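Local coordinates for protein galactose mutarotase related enzyme (Lactobacillus acidophilus, PDB 3DCD) that is of uncertain function but, as a member of the aldose 1-epimerase family, probably binds a carbohydrate and may act as a sugar isomerase, at residues Ile21-Ser26 / Asp30-Trp35; Met34-Pro39 / Gly43-Val48; Ala259-Ala264 / His270-Asn275; Gly141-Phe146 / Gly238-Tyr243. All coordinates share one frame; numbering follows the deposited sequence.

Contact 1: residues Ile21-Ser26 / Asp30-Trp35; sequences IQSVKS and DEEFMW
Two backbone amides grip Glu32 OE2: Val24 N of strand 20-26 meets it at 2.9 Å from the syn side, 18° out of the carboxylate plane, while Met34 N, in the same segment as the glutamate, takes the anti lone pair. The other oxygen, Glu32 OE1, receives the hydroxyl Ser23 OG at 2.6 Å on its syn lone pair. Together the three bonds fix the rotation of the carboxylate, which a bend at chi2 (63°) folds back against the strand. The aliphatic part of Lys25 passes beside OE1, its ammonium staying beyond salt-bridge length. Backbone bonds add to the grip: Phe33 N to Val24 O is short and almost straight (2.8 Å, 174°), Ser26 N reaches Glu31 O at 3.2 Å, and Asp30 N bonds to Ser26 O. In the apolar part, CG of selenomethionine Met34 lies 3.6 Å from Val24 CG2 and 3.7 Å from Ile21 CG2, and Phe33 CD2 packs on Val24 CG1 at 4.1 Å. The edge of the Phe33 ring also faces Val24 O and Ser26 N. The irregular segment 30-35 thus runs back roughly antiparallel beside strand 20-26, with one beta bridge, Lys25 with Glu32, just past the classic beta bulge where Gln22 and Ser23 face Val13; Phe33 and Trp35 bond onward to strand 136-147 in this all-beta fold.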
# COMPACT_ATOMS: atom_id res chain seq x y z
N ILE A 21 -4.19 -3.43 -8.79
CA ILE A 21 -3.44 -4.48 -9.48
C ILE A 21 -4.12 -5.82 -9.18
O ILE A 21 -4.39 -6.11 -8.02
CB ILE A 21 -1.99 -4.53 -9.00
CG1 ILE A 21 -1.23 -3.28 -9.48
CG2 ILE A 21 -1.28 -5.81 -9.48
CD1 ILE A 21 0.15 -3.15 -8.78
N GLN A 22 -4.42 -6.59 -10.23
CA GLN A 22 -5.01 -7.93 -10.09
C GLN A 22 -3.95 -9.02 -10.20
O GLN A 22 -4.10 -10.10 -9.60
CB GLN A 22 -6.05 -8.19 -11.20
CG GLN A 22 -7.16 -7.16 -11.28
CD GLN A 22 -7.91 -7.09 -9.98
OE1 GLN A 22 -8.67 -7.99 -9.66
NE2 GLN A 22 -7.68 -6.04 -9.22
N SER A 23 -2.91 -8.75 -10.98
CA SER A 23 -1.95 -9.78 -11.36
C SER A 23 -0.65 -9.17 -11.83
O SER A 23 -0.67 -8.18 -12.55
CB SER A 23 -2.55 -10.64 -12.49
OG SER A 23 -1.59 -11.53 -13.05
N VAL A 24 0.48 -9.75 -11.43
CA VAL A 24 1.80 -9.41 -12.00
C VAL A 24 2.48 -10.74 -12.29
O VAL A 24 2.66 -11.53 -11.38
CB VAL A 24 2.68 -8.61 -11.02
CG1 VAL A 24 4.12 -8.45 -11.56
CG2 VAL A 24 2.07 -7.24 -10.68
N LYS A 25 2.84 -10.98 -13.54
CA LYS A 25 3.47 -12.22 -13.90
C LYS A 25 4.80 -11.99 -14.62
O LYS A 25 4.92 -11.08 -15.45
CB LYS A 25 2.55 -13.04 -14.80
CG LYS A 25 1.44 -13.77 -14.07
CD LYS A 25 0.67 -14.59 -15.09
CE LYS A 25 -0.82 -14.42 -14.87
NZ LYS A 25 -1.59 -15.43 -15.68
N SER A 26 5.79 -12.82 -14.31
CA SER A 26 7.00 -12.85 -15.12
C SER A 26 6.68 -13.29 -16.54
O SER A 26 6.05 -14.32 -16.75
CB SER A 26 8.05 -13.77 -14.51
OG SER A 26 9.07 -14.03 -15.46
N ASP A 30 6.24 -17.15 -15.96
CA ASP A 30 4.79 -17.15 -15.74
C ASP A 30 4.42 -17.21 -14.25
O ASP A 30 3.25 -17.39 -13.90
CB ASP A 30 4.09 -18.26 -16.54
CG ASP A 30 2.60 -18.00 -16.73
OD1 ASP A 30 2.21 -16.86 -17.08
OD2 ASP A 30 1.82 -18.95 -16.52
N GLU A 31 5.40 -17.00 -13.37
CA GLU A 31 5.11 -16.95 -11.93
C GLU A 31 4.24 -15.74 -11.57
O GLU A 31 4.44 -14.65 -12.09
CB GLU A 31 6.42 -16.97 -11.11
CG GLU A 31 7.16 -18.30 -11.21
CD GLU A 31 8.37 -18.43 -10.29
OE1 GLU A 31 8.58 -17.55 -9.41
OE2 GLU A 31 9.12 -19.42 -10.47
N GLU A 32 3.25 -15.95 -10.69
CA GLU A 32 2.32 -14.89 -10.29
C GLU A 32 2.78 -14.25 -9.00
O GLU A 32 2.90 -14.93 -7.97
CB GLU A 32 0.91 -15.46 -10.09
CG GLU A 32 -0.09 -14.47 -9.44
CD GLU A 32 -0.34 -13.24 -10.30
OE1 GLU A 32 -0.89 -13.40 -11.40
OE2 GLU A 32 0.00 -12.11 -9.86
N PHE A 33 3.03 -12.95 -9.02
CA PHE A 33 3.59 -12.30 -7.83
C PHE A 33 2.54 -11.80 -6.85
O PHE A 33 2.83 -11.68 -5.66
CB PHE A 33 4.56 -11.18 -8.23
CG PHE A 33 5.81 -11.71 -8.86
CD1 PHE A 33 6.88 -12.12 -8.06
CD2 PHE A 33 5.92 -11.84 -10.24
CE1 PHE A 33 8.06 -12.64 -8.64
CE2 PHE A 33 7.08 -12.35 -10.82
CZ PHE A 33 8.15 -12.75 -10.02
N MSE A 34 1.34 -11.51 -7.34
CA MSE A 34 0.30 -10.91 -6.51
C MSE A 34 -0.61 -11.94 -5.87
O MSE A 34 -1.08 -12.88 -6.54
CB MSE A 34 -0.57 -9.95 -7.33
CG MSE A 34 0.21 -8.92 -8.10
SE MSE A 34 1.46 -7.83 -7.00
CE MSE A 34 0.21 -7.12 -5.71
N TRP A 35 -0.87 -11.74 -4.58
CA TRP A 35 -1.91 -12.45 -3.84
C TRP A 35 -3.24 -12.41 -4.60
O TRP A 35 -3.65 -11.35 -5.09
CB TRP A 35 -2.05 -11.81 -2.46
CG TRP A 35 -3.27 -12.23 -1.65
CD1 TRP A 35 -4.35 -11.46 -1.33
CD2 TRP A 35 -3.50 -13.50 -1.04
NE1 TRP A 35 -5.24 -12.17 -0.56
CE2 TRP A 35 -4.74 -13.43 -0.36
CE3 TRP A 35 -2.78 -14.70 -0.99
CZ2 TRP A 35 -5.28 -14.51 0.33
CZ3 TRP A 35 -3.33 -15.78 -0.29
CH2 TRP A 35 -4.56 -15.66 0.36

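Contact 2: residues Met34-Pro39 / Gly43-Val48; sequences MWQANP and GRHAPV
Ala37 sets its methyl squarely over the His45 ring, a CH-pi contact in which CB of Ala37 stands 3.7 Å from the centroid of His45 and only 9° off the ring normal. The left-handed backbone of Ala37 (phi 65°) turns the chain there and directs CB at the histidine. At the rim of the same imidazole, Gln36 OE1 lies in the ring plane, 3.8 Å from His45 NE2, the amide and ring planes 57° apart.

Direct polar bonding between the two segments is replaced by weaker C-H contacts to oxygen. Gly43 CA points a hydrogen at Ala37 O over 3.5 Å, and Ala37 CA makes a more bent approach to Arg44 O at 3.4 Å. Arg44 O also sits at the edge of the Trp35 indole, near its plane; the indole N-H is spent on Trp42 O instead. This is a compact reversal within the long connection between strands 20-26 and 48-49 of the aldose 1-epimerase fold, with both arms tied to strand 136-147: Trp35 and His45 each form backbone bonds with Gly145.

Hydrogen bonding is local or outward. Gln36 folds back on itself, and its NE2 gives a bond of 2.8 Å to Met34 O from above the carbonyl plane, besides reaching Gln22 O; Glu20 OE2 accepts from the backbone N of both His45 and Ala46.

Apolar packing closes the far end, where the terminal CE of selenomethionine Met34 meets Ala46 CB at 3.7 Å. Trp35 is stacked on Tyr249.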
# COMPACT_ATOMS: atom_id res chain seq x y z
N MSE A 34 1.34 -11.51 -7.34
CA MSE A 34 0.30 -10.91 -6.51
C MSE A 34 -0.61 -11.94 -5.87
O MSE A 34 -1.08 -12.88 -6.54
CB MSE A 34 -0.57 -9.95 -7.33
CG MSE A 34 0.21 -8.92 -8.10
SE MSE A 34 1.46 -7.83 -7.00
CE MSE A 34 0.21 -7.12 -5.71
N TRP A 35 -0.87 -11.74 -4.58
CA TRP A 35 -1.91 -12.45 -3.84
C TRP A 35 -3.24 -12.41 -4.60
O TRP A 35 -3.65 -11.35 -5.09
CB TRP A 35 -2.05 -11.81 -2.46
CG TRP A 35 -3.27 -12.23 -1.65
CD1 TRP A 35 -4.35 -11.46 -1.33
CD2 TRP A 35 -3.50 -13.50 -1.04
NE1 TRP A 35 -5.24 -12.17 -0.56
CE2 TRP A 35 -4.74 -13.43 -0.36
CE3 TRP A 35 -2.78 -14.70 -0.99
CZ2 TRP A 35 -5.28 -14.51 0.33
CZ3 TRP A 35 -3.33 -15.78 -0.29
CH2 TRP A 35 -4.56 -15.66 0.36
N GLN A 36 -3.90 -13.56 -4.71
CA GLN A 36 -5.07 -13.69 -5.59
C GLN A 36 -6.41 -13.54 -4.88
O GLN A 36 -7.45 -13.98 -5.38
CB GLN A 36 -5.00 -14.99 -6.41
CG GLN A 36 -3.90 -14.91 -7.47
CD GLN A 36 -4.13 -13.72 -8.40
OE1 GLN A 36 -5.18 -13.63 -9.05
NE2 GLN A 36 -3.17 -12.79 -8.45
N ALA A 37 -6.37 -12.90 -3.70
CA ALA A 37 -7.57 -12.40 -3.04
C ALA A 37 -8.54 -13.52 -2.60
O ALA A 37 -9.75 -13.37 -2.71
CB ALA A 37 -8.29 -11.41 -3.95
N ASN A 38 -8.00 -14.62 -2.08
CA ASN A 38 -8.82 -15.71 -1.53
C ASN A 38 -9.78 -15.13 -0.46
O ASN A 38 -9.31 -14.70 0.59
CB ASN A 38 -7.88 -16.75 -0.93
CG ASN A 38 -8.60 -17.98 -0.41
OD1 ASN A 38 -9.82 -18.01 -0.32
ND2 ASN A 38 -7.82 -19.00 -0.06
N PRO A 39 -11.11 -15.13 -0.72
CA PRO A 39 -12.02 -14.46 0.21
C PRO A 39 -12.14 -15.14 1.58
O PRO A 39 -12.71 -14.56 2.50
CB PRO A 39 -13.39 -14.54 -0.51
CG PRO A 39 -13.27 -15.71 -1.41
CD PRO A 39 -11.83 -15.72 -1.87
N GLY A 43 -9.98 -10.86 0.93
CA GLY A 43 -10.56 -10.83 -0.41
C GLY A 43 -10.21 -9.61 -1.23
O GLY A 43 -11.05 -9.11 -2.00
N ARG A 44 -8.98 -9.11 -1.06
CA ARG A 44 -8.46 -8.03 -1.90
C ARG A 44 -7.09 -8.44 -2.41
O ARG A 44 -6.49 -9.35 -1.86
CB ARG A 44 -8.40 -6.70 -1.12
CG ARG A 44 -9.80 -6.20 -0.72
CD ARG A 44 -9.81 -4.79 -0.12
NE ARG A 44 -11.18 -4.39 0.26
CZ ARG A 44 -12.11 -3.93 -0.58
NH1 ARG A 44 -11.85 -3.77 -1.88
NH2 ARG A 44 -13.32 -3.62 -0.11
N HIS A 45 -6.61 -7.80 -3.49
CA HIS A 45 -5.26 -8.06 -3.99
C HIS A 45 -4.22 -7.06 -3.50
O HIS A 45 -3.12 -7.44 -3.04
CB HIS A 45 -5.21 -7.95 -5.52
CG HIS A 45 -6.03 -8.96 -6.25
ND1 HIS A 45 -7.35 -8.76 -6.58
CD2 HIS A 45 -5.70 -10.17 -6.76
CE1 HIS A 45 -7.81 -9.80 -7.25
NE2 HIS A 45 -6.81 -10.65 -7.41
N ALA A 46 -4.53 -5.78 -3.67
CA ALA A 46 -3.54 -4.71 -3.56
C ALA A 46 -4.26 -3.34 -3.53
O ALA A 46 -4.10 -2.52 -4.46
CB ALA A 46 -2.53 -4.81 -4.77
N PRO A 47 -5.09 -3.09 -2.48
CA PRO A 47 -5.92 -1.90 -2.50
C PRO A 47 -5.13 -0.61 -2.47
O PRO A 47 -3.96 -0.57 -2.04
CB PRO A 47 -6.76 -2.00 -1.21
CG PRO A 47 -5.99 -2.90 -0.31
CD PRO A 47 -5.31 -3.89 -1.26
N VAL A 48 -5.77 0.42 -2.97
CA VAL A 48 -5.28 1.79 -2.89
C VAL A 48 -5.98 2.40 -1.68
O VAL A 48 -7.21 2.23 -1.51
CB VAL A 48 -5.58 2.54 -4.21
CG1 VAL A 48 -5.28 4.06 -4.07
CG2 VAL A 48 -4.76 1.91 -5.37

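Contact 3: residues Ala259-Ala264 / His270-Asn275; sequences ADRDDA and HKYGMN
Two tight turns flank this contact, a type I turn from Arg261 to Ala264, closed by Ala264 N to Arg261 O at 3.0 Å, and a type II turn from Lys271 to Met274 with Gly273 at its positive-phi position. Lys271 reaches across between them. Its chain is stretched from CB to CE and bends only at the last torsion (chi4 58°), which brings NZ to Asp260 OD1 in a salt bridge of 2.9 Å. The ammonium arrives on the anti side of that oxygen, 35° out of the carboxylate plane, with the two side chains roughly perpendicular. A water accepts from Lys271 NZ at 2.9 Å and lies within bonding distance of Ala259 O and Tyr272 O, so it links both backbones; Ile258 O is a further acceptor for NZ. Asp260 OD2 accepts a bond from Lys57 N.

Alongside, Arg261 CD packs on Tyr272 CB at 3.7 Å, and NH1 of the arginine comes over the tyrosine face. The guanidinium presents its edge to Tyr272 CD1, the planes 74° apart. At 5.4 Å from Arg261 CZ to the Tyr272 centroid, a cation-pi attraction is at most weak. Arg261 NE makes a weak salt bridge to Asp263 OD1, and Trp181 engages both residues, cation-pi with Arg261 and edge-to-face with Tyr272. A carboxylate, a carbonyl and a water around the Lys271 ammonium would probably favour its charged form.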
# COMPACT_ATOMS: atom_id res chain seq x y z
N ALA A 259 -3.14 5.48 10.61
CA ALA A 259 -4.32 5.31 11.45
C ALA A 259 -4.37 6.36 12.57
O ALA A 259 -3.34 6.93 12.95
CB ALA A 259 -4.29 3.94 12.06
N ASP A 260 -5.56 6.59 13.12
CA ASP A 260 -5.71 7.40 14.34
C ASP A 260 -4.79 6.89 15.46
O ASP A 260 -4.62 5.68 15.63
CB ASP A 260 -7.16 7.37 14.86
CG ASP A 260 -8.02 8.53 14.36
OD1 ASP A 260 -7.55 9.41 13.60
OD2 ASP A 260 -9.21 8.58 14.75
N ARG A 261 -4.21 7.82 16.20
CA ARG A 261 -3.58 7.51 17.48
C ARG A 261 -4.63 7.17 18.51
O ARG A 261 -5.78 7.64 18.42
CB ARG A 261 -2.79 8.72 17.96
CG ARG A 261 -1.53 8.91 17.15
CD ARG A 261 -0.95 10.27 17.32
NE ARG A 261 -0.54 10.55 18.69
CZ ARG A 261 0.49 11.34 18.99
NH1 ARG A 261 1.20 11.92 18.03
NH2 ARG A 261 0.80 11.54 20.26
N ASP A 262 -4.22 6.39 19.51
CA ASP A 262 -5.14 6.03 20.58
C ASP A 262 -5.77 7.26 21.23
O ASP A 262 -6.93 7.22 21.64
CB ASP A 262 -4.49 5.09 21.63
CG ASP A 262 -3.15 5.61 22.18
OD1 ASP A 262 -2.64 6.69 21.79
OD2 ASP A 262 -2.58 4.88 23.04
N ASP A 263 -5.03 8.37 21.27
CA ASP A 263 -5.52 9.62 21.87
C ASP A 263 -6.00 10.71 20.88
O ASP A 263 -6.08 11.88 21.25
CB ASP A 263 -4.43 10.19 22.80
CG ASP A 263 -3.13 10.45 22.09
OD1 ASP A 263 -3.08 10.45 20.83
OD2 ASP A 263 -2.11 10.67 22.77
N ALA A 264 -6.30 10.34 19.64
CA ALA A 264 -6.76 11.35 18.67
C ALA A 264 -8.04 12.03 19.16
O ALA A 264 -8.92 11.36 19.72
CB ALA A 264 -6.99 10.70 17.31
N HIS A 270 -6.67 18.24 13.24
CA HIS A 270 -5.63 17.88 14.22
C HIS A 270 -5.05 16.48 14.02
O HIS A 270 -4.16 16.06 14.77
CB HIS A 270 -6.17 17.95 15.65
CG HIS A 270 -6.73 19.28 16.03
ND1 HIS A 270 -7.65 19.43 17.05
CD2 HIS A 270 -6.51 20.53 15.54
CE1 HIS A 270 -7.97 20.71 17.16
NE2 HIS A 270 -7.29 21.39 16.26
N LYS A 271 -5.56 15.75 13.02
CA LYS A 271 -5.20 14.33 12.86
C LYS A 271 -3.73 14.14 12.45
O LYS A 271 -3.32 14.55 11.38
CB LYS A 271 -6.14 13.63 11.87
CG LYS A 271 -5.86 12.13 11.65
CD LYS A 271 -6.88 11.55 10.68
CE LYS A 271 -6.37 10.22 10.09
NZ LYS A 271 -6.07 9.19 11.16
N TYR A 272 -2.97 13.52 13.34
CA TYR A 272 -1.56 13.22 13.11
C TYR A 272 -1.27 12.52 11.78
O TYR A 272 -1.98 11.57 11.39
CB TYR A 272 -1.02 12.37 14.25
CG TYR A 272 0.39 11.90 14.01
CD1 TYR A 272 1.48 12.76 14.20
CD2 TYR A 272 0.64 10.61 13.54
CE1 TYR A 272 2.78 12.33 13.95
CE2 TYR A 272 1.94 10.18 13.29
CZ TYR A 272 2.99 11.05 13.49
OH TYR A 272 4.28 10.61 13.24
N GLY A 273 -0.22 13.00 11.10
CA GLY A 273 0.33 12.35 9.89
C GLY A 273 -0.46 12.55 8.59
O GLY A 273 -0.23 11.85 7.60
N MSE A 274 -1.41 13.48 8.60
CA MSE A 274 -2.20 13.77 7.39
C MSE A 274 -1.45 14.75 6.53
O MSE A 274 -0.65 15.55 7.05
CB MSE A 274 -3.59 14.32 7.72
CG MSE A 274 -4.54 13.31 8.33
SE MSE A 274 -4.99 11.89 7.04
CE MSE A 274 -6.74 12.57 6.50
N ASN A 275 -1.67 14.67 5.22
CA ASN A 275 -1.19 15.69 4.28
C ASN A 275 -2.14 16.88 4.18
O ASN A 275 -3.36 16.71 4.13
CB ASN A 275 -0.97 15.08 2.88
CG ASN A 275 -0.15 13.81 2.91
OD1 ASN A 275 -0.68 12.71 2.77
ND2 ASN A 275 1.16 13.96 3.13
O HOH W 1 -3.59 9.73 12.57

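Contact 4: residues Gly141-Phe146 / Gly238-Tyr243; sequences GGHPGF and GIWSQY
His143 and Trp240 meet in an aromatic cluster on one face of the six-stranded antiparallel sheet, a part of the fold where relatives in the aldose 1-epimerase family bind their sugar; a similar role here is plausible but inferred. Their strands are not adjacent: 249-256 runs between 136-147 and 236-240, and even the nearest CA atoms, those of His143 and Gly238, are 8.4 Å apart. Between these two segments, only the two rings meet, and little surface is buried. Each side chain has CG anti to its own backbone N (chi1 -162° in His143, 172° in Trp240), and both reach over the intervening strand. CE1 of the imidazole does the touching, 3.8 Å from Trp240 CE3 and 3.9 Å from Trp240 CZ3. These benzo-ring atoms lie at the edge of the imidazole, close to its plane, but the pair is oblique overall, with planes at 73° and the centroids of His143 and the Trp240 six-membered ring 5.7 Å apart. It is van der Waals packing of aromatic carbons, with no polar bond between the segments.

Nearby, Gln242 NE2 bonds to Ile41 O.

Trp42, from the loop before strand 48-49, meets both rings, edge-to-face with Trp240, while His73 approaches His143. Both side chains also touch Glu253 of the intervening strand 249-256. Further along strand 136-147, Pro144 and Phe146 pack instead against strand 282-292, joining this sheet to the nine-stranded one.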
# COMPACT_ATOMS: atom_id res chain seq x y z
N GLY A 141 -1.89 5.80 0.45
CA GLY A 141 -0.97 4.69 0.67
C GLY A 141 -1.23 3.55 -0.30
O GLY A 141 -2.30 3.45 -0.89
N GLY A 142 -0.21 2.72 -0.50
CA GLY A 142 -0.35 1.47 -1.25
C GLY A 142 -0.46 0.29 -0.29
O GLY A 142 -0.17 0.42 0.91
N HIS A 143 -0.89 -0.86 -0.80
CA HIS A 143 -1.18 -2.03 0.04
C HIS A 143 -1.02 -3.33 -0.79
O HIS A 143 -1.84 -4.24 -0.68
CB HIS A 143 -2.63 -1.86 0.56
CG HIS A 143 -3.00 -2.69 1.76
ND1 HIS A 143 -2.86 -4.06 1.80
CD2 HIS A 143 -3.61 -2.34 2.92
CE1 HIS A 143 -3.31 -4.51 2.96
NE2 HIS A 143 -3.80 -3.49 3.65
N PRO A 144 0.05 -3.44 -1.61
CA PRO A 144 0.16 -4.65 -2.44
C PRO A 144 0.34 -5.93 -1.60
O PRO A 144 1.14 -5.91 -0.66
CB PRO A 144 1.43 -4.40 -3.27
CG PRO A 144 2.21 -3.38 -2.50
CD PRO A 144 1.19 -2.51 -1.84
N GLY A 145 -0.39 -7.00 -1.92
CA GLY A 145 -0.14 -8.31 -1.32
C GLY A 145 0.68 -9.18 -2.26
O GLY A 145 0.30 -9.34 -3.43
N PHE A 146 1.79 -9.73 -1.76
CA PHE A 146 2.71 -10.58 -2.55
C PHE A 146 2.67 -12.02 -2.10
O PHE A 146 2.85 -12.29 -0.91
CB PHE A 146 4.15 -10.09 -2.41
CG PHE A 146 4.33 -8.65 -2.76
CD1 PHE A 146 4.70 -7.74 -1.78
CD2 PHE A 146 4.09 -8.20 -4.05
CE1 PHE A 146 4.85 -6.37 -2.10
CE2 PHE A 146 4.25 -6.85 -4.39
CZ PHE A 146 4.64 -5.93 -3.40
N GLY A 238 3.91 -0.12 6.36
CA GLY A 238 3.30 -1.19 7.15
C GLY A 238 3.59 -2.54 6.52
O GLY A 238 3.55 -2.68 5.29
N ILE A 239 3.89 -3.53 7.36
CA ILE A 239 4.05 -4.92 6.92
C ILE A 239 2.93 -5.71 7.60
O ILE A 239 2.78 -5.64 8.82
CB ILE A 239 5.43 -5.55 7.34
CG1 ILE A 239 6.62 -4.58 7.18
CG2 ILE A 239 5.67 -6.90 6.59
CD1 ILE A 239 6.91 -4.10 5.76
N TRP A 240 2.17 -6.49 6.82
CA TRP A 240 0.99 -7.15 7.37
C TRP A 240 0.66 -8.43 6.61
O TRP A 240 0.84 -8.52 5.40
CB TRP A 240 -0.21 -6.18 7.31
CG TRP A 240 -1.58 -6.78 7.67
CD1 TRP A 240 -2.12 -6.95 8.92
CD2 TRP A 240 -2.55 -7.29 6.74
NE1 TRP A 240 -3.38 -7.52 8.82
CE2 TRP A 240 -3.66 -7.74 7.50
CE3 TRP A 240 -2.59 -7.40 5.34
CZ2 TRP A 240 -4.79 -8.30 6.90
CZ3 TRP A 240 -3.72 -7.96 4.75
CH2 TRP A 240 -4.81 -8.40 5.53
N SER A 241 0.15 -9.42 7.33
CA SER A 241 -0.57 -10.52 6.70
C SER A 241 -1.74 -10.90 7.63
O SER A 241 -1.77 -10.47 8.79
CB SER A 241 0.36 -11.70 6.43
OG SER A 241 -0.27 -12.67 5.59
N GLN A 242 -2.69 -11.68 7.12
CA GLN A 242 -3.94 -11.96 7.87
C GLN A 242 -3.65 -12.80 9.11
O GLN A 242 -2.70 -13.60 9.13
CB GLN A 242 -4.99 -12.65 6.97
CG GLN A 242 -6.42 -12.71 7.55
CD GLN A 242 -6.94 -11.35 7.93
OE1 GLN A 242 -6.64 -10.84 9.00
NE2 GLN A 242 -7.70 -10.73 7.04
N TYR A 243 -4.46 -12.58 10.15
CA TYR A 243 -4.39 -13.30 11.41
C TYR A 243 -5.77 -13.16 12.07
O TYR A 243 -6.36 -12.08 12.01
CB TYR A 243 -3.31 -12.70 12.32
CG TYR A 243 -3.06 -13.50 13.57
CD1 TYR A 243 -3.85 -13.32 14.72
CD2 TYR A 243 -2.05 -14.48 13.60
CE1 TYR A 243 -3.64 -14.07 15.86
CE2 TYR A 243 -1.83 -15.23 14.76
CZ TYR A 243 -2.63 -15.03 15.87
OH TYR A 243 -2.42 -15.77 17.01

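Overall arrangement
Contacts 1, 2 and 4 adjoin one another, whereas contact 3 stands apart, its centre about 34 Å from that of contact 1 across the middle of the chain. Contacts 1 and 2 share Met34 and Trp35; both reach strand 136-147, where Gly145 bonds Trp35 and His45, so both touch the first segment of contact 4. Contact 4, closest to the chain's centre, is partly buried like contacts 1 and 2 and purely aromatic; contact 3 is buried locally although it lies farthest out. Toward the edge the chemistry becomes more polar: contact 2 relies on C-H contacts and small apolar groups, contact 1 on backbone bonds and a gripped carboxylate, and contact 3 on a salt bridge with a water between loops.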